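Local coordinates for putative carboxynorspermidine decarboxylase protein (Sinorhizobium meliloti, PDB 3MT1), which probably catalyses the pyridoxal 5'-phosphate-dependent decarboxylation of carboxynorspermidine and carboxyspermidine to norspermidine and spermidine, at residues S57-L60 / F61-R64; A76-V79 / A80-D83. One frame throughout, in Å; residues are numbered along the deposited sequence.

Contact 1 of 2, residues S57-L60 / F61-R64; sequences SSSL and FEVR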
loop_
_atom_site.group_PDB
_atom_site.type_symbol
_atom_site.label_atom_id
_atom_site.label_comp_id
_atom_site.label_asym_id
_atom_site.label_seq_id
_atom_site.Cartn_x
_atom_site.Cartn_y
_atom_site.Cartn_z
ATOM N N SER B 57 -2.853 -9.586 -17.788
ATOM C CA SER B 57 -2.024 -8.575 -17.154
ATOM C C SER B 57 -2.533 -7.187 -17.391
ATOM O O SER B 57 -3.161 -6.942 -18.398
ATOM C CB SER B 57 -0.654 -8.579 -17.808
ATOM O OG SER B 57 0.068 -9.710 -17.420
ATOM N N SER B 58 -2.171 -6.247 -16.536
ATOM C CA SER B 58 -2.499 -4.862 -16.815
ATOM C C SER B 58 -1.325 -3.917 -16.821
ATOM O O SER B 58 -1.515 -2.730 -16.676
ATOM C CB SER B 58 -3.572 -4.363 -15.853
ATOM O OG SER B 58 -3.317 -4.840 -14.547
ATOM N N SER B 59 -0.117 -4.438 -16.987
ATOM C CA SER B 59 1.094 -3.626 -16.991
ATOM C C SER B 59 2.198 -4.410 -17.664
ATOM O O SER B 59 2.113 -5.634 -17.802
ATOM C CB SER B 59 1.545 -3.321 -15.572
ATOM O OG SER B 59 1.997 -4.489 -14.902
ATOM N N LEU B 60 3.206 -3.689 -18.130
ATOM C CA LEU B 60 4.416 -4.301 -18.602
ATOM C C LEU B 60 4.936 -5.368 -17.639
ATOM O O LEU B 60 5.076 -6.533 -18.021
ATOM C CB LEU B 60 5.513 -3.259 -18.876
ATOM C CG LEU B 60 6.872 -3.880 -19.234
ATOM C CD1 LEU B 60 6.696 -4.883 -20.374
ATOM C CD2 LEU B 60 7.947 -2.825 -19.596
ATOM N N PHE B 61 5.217 -5.005 -16.398
ATOM C CA PHE B 61 5.840 -5.990 -15.543
ATOM C C PHE B 61 4.986 -7.244 -15.390
ATOM O O PHE B 61 5.505 -8.354 -15.361
ATOM C CB PHE B 61 6.205 -5.395 -14.224
ATOM C CG PHE B 61 7.363 -4.427 -14.281
ATOM C CD1 PHE B 61 8.089 -4.238 -15.439
ATOM C CD2 PHE B 61 7.750 -3.734 -13.128
ATOM C CE1 PHE B 61 9.151 -3.359 -15.484
ATOM C CE2 PHE B 61 8.857 -2.866 -13.148
ATOM C CZ PHE B 61 9.559 -2.675 -14.336
ATOM N N GLU B 62 3.672 -7.080 -15.367
ATOM C CA GLU B 62 2.810 -8.237 -15.210
ATOM C C GLU B 62 2.827 -9.164 -16.428
ATOM O O GLU B 62 2.993 -10.403 -16.267
ATOM C CB GLU B 62 1.396 -7.863 -14.766
ATOM C CG GLU B 62 1.343 -7.538 -13.274
ATOM C CD GLU B 62 -0.096 -7.254 -12.680
ATOM O OE1 GLU B 62 -1.091 -7.039 -13.428
ATOM O OE2 GLU B 62 -0.200 -7.259 -11.417
ATOM N N VAL B 63 2.710 -8.584 -17.626
ATOM C CA VAL B 63 2.845 -9.373 -18.834
ATOM C C VAL B 63 4.199 -10.085 -18.954
ATOM O O VAL B 63 4.256 -11.254 -19.324
ATOM C CB VAL B 63 2.501 -8.595 -20.131
ATOM C CG1 VAL B 63 3.695 -7.736 -20.648
ATOM C CG2 VAL B 63 2.075 -9.593 -21.212
ATOM N N ARG B 64 5.278 -9.410 -18.609
ATOM C CA ARG B 64 6.574 -10.101 -18.556
ATOM C C ARG B 64 6.579 -11.254 -17.515
ATOM O O ARG B 64 7.069 -12.391 -17.804
ATOM C CB ARG B 64 7.707 -9.114 -18.277
ATOM C CG ARG B 64 9.058 -9.734 -18.103
ATOM C CD ARG B 64 10.112 -8.675 -18.305
ATOM N NE ARG B 64 11.460 -9.179 -18.061
ATOM C CZ ARG B 64 12.546 -8.417 -18.003
ATOM N NH1 ARG B 64 12.444 -7.105 -18.136
ATOM N NH2 ARG B 64 13.729 -8.960 -17.761
#
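Glu62 folds its side chain back over Ser59 and Ser58. Its CB lies between Ser59 OG (3.4 Å) and Ser57 OG; CG, 3.5 Å from Ser59 OG, and then CD run on past that same hydroxyl. Because CG is anti to the carbonyl carbon (chi1 -78°) and the chain continues extended, OE1 arrives at Ser58, where it receives two weak hydrogen bonds, from Ser58 N (3.4 Å) and from Ser58 OG (3.3 Å). Alongside these carbons, Ser59 is the N-cap of helix 60-70: its OG accepts from Glu62 N (3.1 Å, 156°). OE1 turns to the amide of Ser58 and not to that of the N-cap residue, so the capping box is not completed. Ser59 OG has a further hydrogen-bond partner in Asn333 O of the second subunit, which ties the helix start to the dimer interface. The backbone carries the first helical turn, Val63 N bonding to Ser59 O (3.0 Å, 178°) and Arg64 N to Leu60 O (2.9 Å). Leu60 CD1 meets Val63 CG1 at 4.1 Å, while the extended Arg64 leads away to a salt bridge with Glu68 and a cation-pi contact with Tyr357 of the second subunit.

Contact 2 of 2, residues A76-V79 / A80-D83; sequences AYSV and AYGD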
loop_
_atom_site.group_PDB
_atom_site.type_symbol
_atom_site.label_atom_id
_atom_site.label_comp_id
_atom_site.label_asym_id
_atom_site.label_seq_id
_atom_site.Cartn_x
_atom_site.Cartn_y
_atom_site.Cartn_z
ATOM N N ALA B 76 -2.494 -9.195 -22.590
ATOM C CA ALA B 76 -2.141 -7.894 -22.058
ATOM C C ALA B 76 -3.324 -6.948 -22.119
ATOM O O ALA B 76 -4.027 -6.899 -23.120
ATOM C CB ALA B 76 -0.929 -7.316 -22.812
ATOM N N TYR B 77 -3.550 -6.214 -21.043
ATOM C CA TYR B 77 -4.543 -5.157 -21.032
ATOM C C TYR B 77 -3.947 -3.937 -20.364
ATOM O O TYR B 77 -3.059 -4.052 -19.507
ATOM C CB TYR B 77 -5.785 -5.581 -20.258
ATOM C CG TYR B 77 -6.778 -4.445 -20.055
ATOM C CD1 TYR B 77 -7.461 -3.882 -21.134
ATOM C CD2 TYR B 77 -7.018 -3.920 -18.773
ATOM C CE1 TYR B 77 -8.367 -2.847 -20.956
ATOM C CE2 TYR B 77 -7.910 -2.877 -18.580
ATOM C CZ TYR B 77 -8.590 -2.339 -19.675
ATOM O OH TYR B 77 -9.494 -1.296 -19.470
ATOM N N SER B 78 -4.412 -2.763 -20.758
ATOM C CA SER B 78 -4.057 -1.556 -20.045
ATOM C C SER B 78 -5.114 -0.526 -20.288
ATOM O O SER B 78 -5.765 -0.552 -21.319
ATOM C CB SER B 78 -2.692 -0.991 -20.463
ATOM O OG SER B 78 -2.423 0.236 -19.768
ATOM N N VAL B 79 -5.266 0.376 -19.329
ATOM C CA VAL B 79 -6.112 1.540 -19.484
ATOM C C VAL B 79 -5.435 2.505 -20.456
ATOM O O VAL B 79 -6.094 3.062 -21.321
ATOM C CB VAL B 79 -6.396 2.186 -18.119
ATOM C CG1 VAL B 79 -7.143 3.432 -18.275
ATOM C CG2 VAL B 79 -7.217 1.247 -17.275
ATOM N N ALA B 80 -4.116 2.640 -20.366
ATOM C CA ALA B 80 -3.366 3.510 -21.282
ATOM C C ALA B 80 -1.951 2.992 -21.547
ATOM O O ALA B 80 -1.120 3.023 -20.621
ATOM C CB ALA B 80 -3.296 4.911 -20.704
ATOM N N TYR B 81 -1.647 2.524 -22.766
ATOM C CA TYR B 81 -0.267 2.037 -23.020
ATOM C C TYR B 81 0.712 3.176 -23.158
ATOM O O TYR B 81 0.369 4.219 -23.663
ATOM C CB TYR B 81 -0.146 1.119 -24.240
ATOM C CG TYR B 81 -0.815 -0.181 -24.037
ATOM C CD1 TYR B 81 -2.129 -0.379 -24.485
ATOM C CD2 TYR B 81 -0.171 -1.219 -23.353
ATOM C CE1 TYR B 81 -2.780 -1.588 -24.265
ATOM C CE2 TYR B 81 -0.814 -2.436 -23.138
ATOM C CZ TYR B 81 -2.115 -2.612 -23.588
ATOM O OH TYR B 81 -2.778 -3.793 -23.363
ATOM N N GLY B 82 1.932 2.957 -22.691
ATOM C CA GLY B 82 3.017 3.878 -22.894
ATOM C C GLY B 82 3.718 3.450 -24.159
ATOM O O GLY B 82 3.875 2.236 -24.413
ATOM N N ASP B 83 4.114 4.452 -24.954
ATOM C CA ASP B 83 4.848 4.287 -26.208
ATOM C C ASP B 83 6.236 3.664 -25.990
ATOM O O ASP B 83 6.695 2.824 -26.783
ATOM C CB ASP B 83 4.988 5.639 -26.916
ATOM C CG ASP B 83 3.753 6.533 -26.744
ATOM O OD1 ASP B 83 3.203 6.991 -27.793
ATOM O OD2 ASP B 83 3.339 6.781 -25.555
#
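Ala76 touches Tyr81 first: its CB lies 4.0 Å from Tyr81 OH, the phenol end of a ring folded back along the end of strand 73-77. At Tyr77 the backbone takes over, with CA and C each about 3.2 Å from Tyr81 OH; the CB of Tyr77 points away from the residues that follow, its ring lies beside Val79 N, which sits over one face toward the rim, and its hydroxyl hydrogen-bonds to Asn99 and Arg119. Ser78 supplies the main contact. Its CB sits over the centre of one face of the Tyr81 ring, 3.6 Å from the centroid and 14° off the normal, a well-centred CH-pi interaction. With Ser78 OG anti to the backbone N (chi1 177°), the hydroxyl is directed onward to Ala80, whose N gives it a bent, weak hydrogen bond (3.0 Å, 131°), the bond that defines an ST turn. Val79 forms the corner; its CB bond also leads away, and its side chain packs on Ile258 of the second subunit; Ala80 O accepts a bond from Lys293 NZ, also of that subunit. The Tyr81 hydroxyl is anchored to Ile97 O on the neighbouring strand, which fixes the ring from its far end. Replacing Tyr81 by a leucine would probably leave Ser78 CB without its aromatic face and Ile97 O without this phenol donor, opening a gap beside the strand. The ST turn belongs to the loop between strand 73-77 and helix 83-92, one of the beta-alpha loops of the eight-stranded alpha/beta (TIM) barrel that characterises class-II Orn/Lys/Arg decarboxylases.

How the contacts relate
Contacts 1 and 2 follow each other along the chain, with helix 60-70 leading from the first back to strand 73-77, and their centres are about 9 Å apart. Both lie where a barrel strand gives way to the next helix, contact 1 after the second strand of the barrel order and contact 2 after the third. The two strands are joined by Ser57 O and Tyr77 N, 2.8 Å apart and probably hydrogen-bonded; in addition Val63 CG2, on helix 60-70, packs on Ala76 CB. Since both turns also touch the second subunit, two successive beta-alpha units of one barrel contribute to the interface of the homodimer.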